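PDB 2VSO: eukaryotic initiation factor 4F subunit P150 from Saccharomyces cerevisiae, which scaffolds the cap-binding eIF4F complex, where the translation apparatus first assembles on mRNA, and is represented here by its middle, eIF4A-binding domain. Local coordinates for residues C[83-97]-C[171-183]. Residues are numbered along the deposited sequence; the frame is centred on the assembly and turned at random.
Sequences FLKACDEPHWSSMYA and RRGLGLVRFIGFL
F179 pushes its ring between A86 and F83 of one helix and S93 and A97 of the next, a knob-into-hole fit inside the all-helical MIF4G domain. The bend from helix 73-88 to helix 93-106 packs here against helix 163-185; segment 83-88 crosses 171-183 at 106°, whereas 93-97 runs obliquely to it.

From the root of F179, CB meets S93 OG at 3.7 Å. With CG anti to the backbone N (chi1 -176°), the ring is carried into the angle between the two helices. CG packs against the methyl of A86, and that methyl sits over the ring centre, 3.4 Å from the centroid, as a CH-pi contact; L183 CG covers the opposite face from the same helix as F179. CD1 and CE1 run along the S93 carbonyl oxygen at the ring edge, with CE1 going on to A97. CD2 faces CD1 and CE1 of F83, while CE2 points into the middle of that ring, a T-shaped pair with planes at 89°. CZ closes the circuit against A86 CB. An alanine in place of F179 would probably leave a gap beside the A86 methyl and strip the F83 face of its edge-on partner.

One turn on, the F182 ring carries S94 CB centrally over a face, 3.5 Å from the centroid, and F182 CB touches the A97 methyl. At the other end G175 comes close to C87, CA to CA 4.4 Å. Beyond it D88 OD2 is approached by two arginines, R172 NE at 2.8 Å and R171 NH2 at 2.9 Å, both bent, weak bonds within salt bridges; R172 is poorly ordered, which makes its side of the network less certain. R171 NH1 adds a weak bond to the D88 carbonyl oxygen, which lies in the guanidinium plane.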
loop_
_atom_site.group_PDB
_atom_site.type_symbol
_atom_site.label_atom_id
_atom_site.label_comp_id
_atom_site.label_asym_id
_atom_site.label_seq_id
_atom_site.Cartn_x
_atom_site.Cartn_y
_atom_site.Cartn_z
ATOM N N PHE C 83 20.617 -7.693 6.166
ATOM C CA PHE C 83 20.461 -6.316 6.633
ATOM C C PHE C 83 20.200 -5.351 5.489
ATOM O O PHE C 83 19.329 -4.486 5.582
ATOM C CB PHE C 83 21.673 -5.847 7.429
ATOM C CG PHE C 83 21.584 -6.132 8.894
ATOM C CD1 PHE C 83 21.514 -5.097 9.811
ATOM C CD2 PHE C 83 21.572 -7.436 9.364
ATOM C CE1 PHE C 83 21.449 -5.358 11.173
ATOM C CE2 PHE C 83 21.489 -7.699 10.724
ATOM C CZ PHE C 83 21.423 -6.658 11.628
ATOM N N LEU C 84 20.958 -5.488 4.409
ATOM C CA LEU C 84 20.744 -4.632 3.250
ATOM C C LEU C 84 19.311 -4.806 2.717
ATOM O O LEU C 84 18.648 -3.826 2.386
ATOM C CB LEU C 84 21.795 -4.914 2.170
ATOM C CG LEU C 84 23.247 -4.615 2.579
ATOM C CD1 LEU C 84 24.223 -5.058 1.513
ATOM C CD2 LEU C 84 23.451 -3.150 2.881
ATOM N N LYS C 85 18.837 -6.048 2.657
ATOM C CA LYS C 85 17.465 -6.341 2.256
ATOM C C LYS C 85 16.469 -5.748 3.241
ATOM O O LYS C 85 15.529 -5.073 2.844
ATOM C CB LYS C 85 17.222 -7.849 2.163
ATOM C CG LYS C 85 16.837 -8.353 0.764
ATOM C CD LYS C 85 15.443 -7.890 0.383
ATOM C CE LYS C 85 15.260 -7.768 -1.113
ATOM N NZ LYS C 85 14.726 -9.003 -1.741
ATOM N N ALA C 86 16.680 -6.007 4.525
ATOM C CA ALA C 86 15.748 -5.557 5.549
ATOM C C ALA C 86 15.590 -4.038 5.551
ATOM O O ALA C 86 14.488 -3.523 5.728
ATOM C CB ALA C 86 16.181 -6.065 6.930
ATOM N N CYS C 87 16.702 -3.338 5.352
ATOM C CA CYS C 87 16.744 -1.877 5.371
ATOM C C CYS C 87 16.052 -1.226 4.168
ATOM O O CYS C 87 15.665 -0.061 4.243
ATOM C CB CYS C 87 18.205 -1.406 5.437
ATOM S SG CYS C 87 19.046 -1.848 6.980
ATOM N N ASP C 88 15.908 -1.965 3.064
ATOM C CA ASP C 88 15.273 -1.435 1.848
ATOM C C ASP C 88 13.828 -1.909 1.667
ATOM O O ASP C 88 13.098 -1.408 0.808
ATOM C CB ASP C 88 16.069 -1.840 0.605
ATOM C CG ASP C 88 17.393 -1.131 0.506
ATOM O OD1 ASP C 88 18.396 -1.794 0.176
ATOM O OD2 ASP C 88 17.435 0.089 0.761
ATOM N N GLU C 89 13.436 -2.901 2.454
ATOM C CA GLU C 89 12.122 -3.508 2.344
ATOM C C GLU C 89 11.480 -3.586 3.721
ATOM O O GLU C 89 11.121 -4.665 4.179
ATOM C CB GLU C 89 12.200 -4.886 1.660
ATOM C CG GLU C 89 12.747 -4.793 0.239
ATOM C CD GLU C 89 12.644 -6.096 -0.580
ATOM O OE1 GLU C 89 12.972 -6.068 -1.795
ATOM O OE2 GLU C 89 12.245 -7.142 -0.024
ATOM N N PRO C 90 11.321 -2.416 4.366
ATOM C CA PRO C 90 10.798 -2.228 5.722
ATOM C C PRO C 90 9.516 -2.996 5.950
ATOM O O PRO C 90 9.286 -3.484 7.055
ATOM C CB PRO C 90 10.494 -0.730 5.769
ATOM C CG PRO C 90 11.417 -0.134 4.793
ATOM C CD PRO C 90 11.524 -1.125 3.686
ATOM N N HIS C 91 8.683 -3.084 4.919
ATOM C CA HIS C 91 7.412 -3.774 5.039
ATOM C C HIS C 91 7.617 -5.223 5.465
ATOM O O HIS C 91 6.722 -5.843 6.037
ATOM C CB HIS C 91 6.622 -3.705 3.725
ATOM C CG HIS C 91 5.239 -4.268 3.824
ATOM N ND1 HIS C 91 4.195 -3.584 4.416
ATOM C CD2 HIS C 91 4.723 -5.454 3.421
ATOM C CE1 HIS C 91 3.101 -4.321 4.367
ATOM N NE2 HIS C 91 3.395 -5.464 3.769
ATOM N N TRP C 92 8.801 -5.761 5.189
ATOM C CA TRP C 92 9.116 -7.122 5.598
ATOM C C TRP C 92 10.205 -7.237 6.687
ATOM O O TRP C 92 10.607 -8.343 7.035
ATOM C CB TRP C 92 9.459 -7.962 4.378
ATOM C CG TRP C 92 8.290 -8.167 3.483
ATOM C CD1 TRP C 92 7.077 -8.692 3.833
ATOM C CD2 TRP C 92 8.199 -7.868 2.081
ATOM N NE1 TRP C 92 6.249 -8.739 2.743
ATOM C CE2 TRP C 92 6.917 -8.230 1.646
ATOM C CE3 TRP C 92 9.088 -7.320 1.145
ATOM C CZ2 TRP C 92 6.487 -8.073 0.339
ATOM C CZ3 TRP C 92 8.664 -7.163 -0.154
ATOM C CH2 TRP C 92 7.379 -7.536 -0.547
ATOM N N SER C 93 10.655 -6.106 7.234
ATOM C CA SER C 93 11.645 -6.096 8.317
ATOM C C SER C 93 11.488 -7.223 9.342
ATOM O O SER C 93 12.488 -7.725 9.859
ATOM C CB SER C 93 11.657 -4.754 9.065
ATOM O OG SER C 93 12.749 -3.920 8.694
ATOM N N SER C 94 10.253 -7.621 9.635
ATOM C CA SER C 94 9.982 -8.483 10.789
ATOM C C SER C 94 10.086 -9.947 10.403
ATOM O O SER C 94 10.386 -10.815 11.226
ATOM C CB SER C 94 8.599 -8.186 11.381
ATOM O OG SER C 94 7.591 -8.776 10.584
ATOM N N MET C 95 9.826 -10.201 9.133
ATOM C CA MET C 95 10.005 -11.511 8.520
ATOM C C MET C 95 11.503 -11.777 8.315
ATOM O O MET C 95 11.987 -12.886 8.519
ATOM C CB MET C 95 9.265 -11.538 7.183
ATOM C CG MET C 95 9.357 -12.820 6.412
ATOM S SD MET C 95 8.687 -12.497 4.769
ATOM C CE MET C 95 7.007 -12.073 5.195
ATOM N N TYR C 96 12.238 -10.743 7.922
ATOM C CA TYR C 96 13.682 -10.841 7.814
ATOM C C TYR C 96 14.276 -11.018 9.195
ATOM O O TYR C 96 15.243 -11.758 9.382
ATOM C CB TYR C 96 14.248 -9.587 7.172
ATOM C CG TYR C 96 13.913 -9.461 5.716
ATOM C CD1 TYR C 96 14.216 -10.476 4.830
ATOM C CD2 TYR C 96 13.281 -8.330 5.225
ATOM C CE1 TYR C 96 13.904 -10.364 3.487
ATOM C CE2 TYR C 96 12.980 -8.208 3.888
ATOM C CZ TYR C 96 13.295 -9.224 3.026
ATOM O OH TYR C 96 12.985 -9.107 1.692
ATOM N N ALA C 97 13.680 -10.330 10.162
ATOM C CA ALA C 97 14.098 -10.435 11.543
ATOM C C ALA C 97 13.878 -11.864 12.041
ATOM O O ALA C 97 14.625 -12.353 12.879
ATOM C CB ALA C 97 13.360 -9.416 12.395
ATOM N N ARG C 171 15.953 6.974 4.224
ATOM C CA ARG C 171 15.028 5.867 4.119
ATOM C C ARG C 171 15.692 4.601 4.685
ATOM O O ARG C 171 15.128 3.917 5.544
ATOM C CB ARG C 171 14.577 5.708 2.664
ATOM C CG ARG C 171 13.875 4.416 2.357
ATOM C CD ARG C 171 13.660 4.250 0.862
ATOM N NE ARG C 171 14.876 3.824 0.174
ATOM C CZ ARG C 171 15.187 2.556 -0.086
ATOM N NH1 ARG C 171 14.369 1.576 0.282
ATOM N NH2 ARG C 171 16.318 2.267 -0.716
ATOM N N ARG C 172 16.912 4.323 4.237
ATOM C CA ARG C 172 17.625 3.111 4.638
ATOM C C ARG C 172 18.047 3.131 6.101
ATOM O O ARG C 172 17.983 2.117 6.781
ATOM C CB ARG C 172 18.835 2.866 3.734
ATOM C CG ARG C 172 18.454 2.448 2.327
ATOM C CD ARG C 172 19.668 2.310 1.434
ATOM N NE ARG C 172 19.292 2.008 0.056
ATOM C CZ ARG C 172 20.158 1.925 -0.948
ATOM N NH1 ARG C 172 21.451 2.127 -0.723
ATOM N NH2 ARG C 172 19.736 1.645 -2.173
ATOM N N GLY C 173 18.481 4.285 6.587
ATOM C CA GLY C 173 18.764 4.424 8.003
ATOM C C GLY C 173 17.539 4.112 8.848
ATOM O O GLY C 173 17.606 3.295 9.765
ATOM N N LEU C 174 16.419 4.765 8.535
ATOM C CA LEU C 174 15.163 4.550 9.252
ATOM C C LEU C 174 14.646 3.122 9.093
ATOM O O LEU C 174 14.042 2.580 9.997
ATOM C CB LEU C 174 14.106 5.575 8.816
ATOM C CG LEU C 174 14.488 6.950 9.358
ATOM C CD1 LEU C 174 13.385 7.977 9.185
ATOM C CD2 LEU C 174 14.872 6.793 10.832
ATOM N N GLY C 175 14.872 2.525 7.930
ATOM C CA GLY C 175 14.537 1.133 7.737
ATOM C C GLY C 175 15.338 0.262 8.699
ATOM O O GLY C 175 14.855 -0.766 9.173
ATOM N N LEU C 176 16.564 0.681 8.992
ATOM C CA LEU C 176 17.407 -0.056 9.924
ATOM C C LEU C 176 16.949 0.056 11.375
ATOM O O LEU C 176 16.857 -0.958 12.063
ATOM C CB LEU C 176 18.866 0.362 9.795
ATOM C CG LEU C 176 19.725 -0.020 10.993
ATOM C CD1 LEU C 176 20.239 -1.461 10.872
ATOM C CD2 LEU C 176 20.860 0.975 11.116
ATOM N N VAL C 177 16.663 1.272 11.842
ATOM C CA VAL C 177 16.177 1.453 13.212
ATOM C C VAL C 177 14.974 0.560 13.398
ATOM O O VAL C 177 14.759 -0.026 14.463
ATOM C CB VAL C 177 15.750 2.898 13.525
ATOM C CG1 VAL C 177 16.946 3.845 13.468
ATOM C CG2 VAL C 177 14.717 3.324 12.567
ATOM N N ARG C 178 14.201 0.439 12.330
ATOM C CA ARG C 178 13.014 -0.379 12.345
ATOM C C ARG C 178 13.380 -1.834 12.509
ATOM O O ARG C 178 12.753 -2.562 13.279
ATOM C CB ARG C 178 12.239 -0.189 11.047
ATOM C CG ARG C 178 11.242 -1.273 10.827
ATOM C CD ARG C 178 10.181 -0.893 9.839
ATOM N NE ARG C 178 9.026 -1.700 10.180
ATOM C CZ ARG C 178 7.807 -1.523 9.706
ATOM N NH1 ARG C 178 7.566 -0.554 8.837
ATOM N NH2 ARG C 178 6.834 -2.326 10.106
ATOM N N PHE C 179 14.407 -2.238 11.770
ATOM C CA PHE C 179 14.892 -3.604 11.765
ATOM C C PHE C 179 15.545 -3.974 13.092
ATOM O O PHE C 179 15.361 -5.082 13.593
ATOM C CB PHE C 179 15.860 -3.789 10.608
ATOM C CG PHE C 179 16.345 -5.187 10.449
ATOM C CD1 PHE C 179 15.461 -6.225 10.262
ATOM C CD2 PHE C 179 17.701 -5.464 10.474
ATOM C CE1 PHE C 179 15.913 -7.521 10.104
ATOM C CE2 PHE C 179 18.156 -6.757 10.316
ATOM C CZ PHE C 179 17.258 -7.786 10.128
ATOM N N ILE C 180 16.291 -3.033 13.657
ATOM C CA ILE C 180 16.801 -3.180 15.005
ATOM C C ILE C 180 15.662 -3.550 15.944
ATOM O O ILE C 180 15.809 -4.448 16.787
ATOM C CB ILE C 180 17.403 -1.869 15.542
ATOM C CG1 ILE C 180 18.573 -1.390 14.686
ATOM C CG2 ILE C 180 17.796 -2.029 16.996
ATOM C CD1 ILE C 180 19.641 -2.396 14.473
ATOM N N GLY C 181 14.538 -2.833 15.805
ATOM C CA GLY C 181 13.405 -2.968 16.706
ATOM C C GLY C 181 12.790 -4.354 16.654
ATOM O O GLY C 181 12.298 -4.867 17.646
ATOM N N PHE C 182 12.827 -4.959 15.477
ATOM C CA PHE C 182 12.364 -6.326 15.285
ATOM C C PHE C 182 13.364 -7.410 15.710
ATOM O O PHE C 182 12.975 -8.531 16.003
ATOM C CB PHE C 182 11.943 -6.531 13.832
ATOM C CG PHE C 182 10.615 -5.905 13.495
ATOM C CD1 PHE C 182 10.451 -5.168 12.332
ATOM C CD2 PHE C 182 9.528 -6.051 14.350
ATOM C CE1 PHE C 182 9.226 -4.591 12.023
ATOM C CE2 PHE C 182 8.286 -5.479 14.046
ATOM C CZ PHE C 182 8.135 -4.747 12.885
ATOM N N LEU C 183 14.646 -7.075 15.745
ATOM C CA LEU C 183 15.661 -7.995 16.230
ATOM C C LEU C 183 15.672 -7.977 17.753
ATOM O O LEU C 183 15.741 -9.009 18.403
ATOM C CB LEU C 183 17.031 -7.570 15.705
ATOM C CG LEU C 183 17.197 -7.525 14.190
ATOM C CD1 LEU C 183 18.488 -6.840 13.812
ATOM C CD2 LEU C 183 17.110 -8.913 13.593
#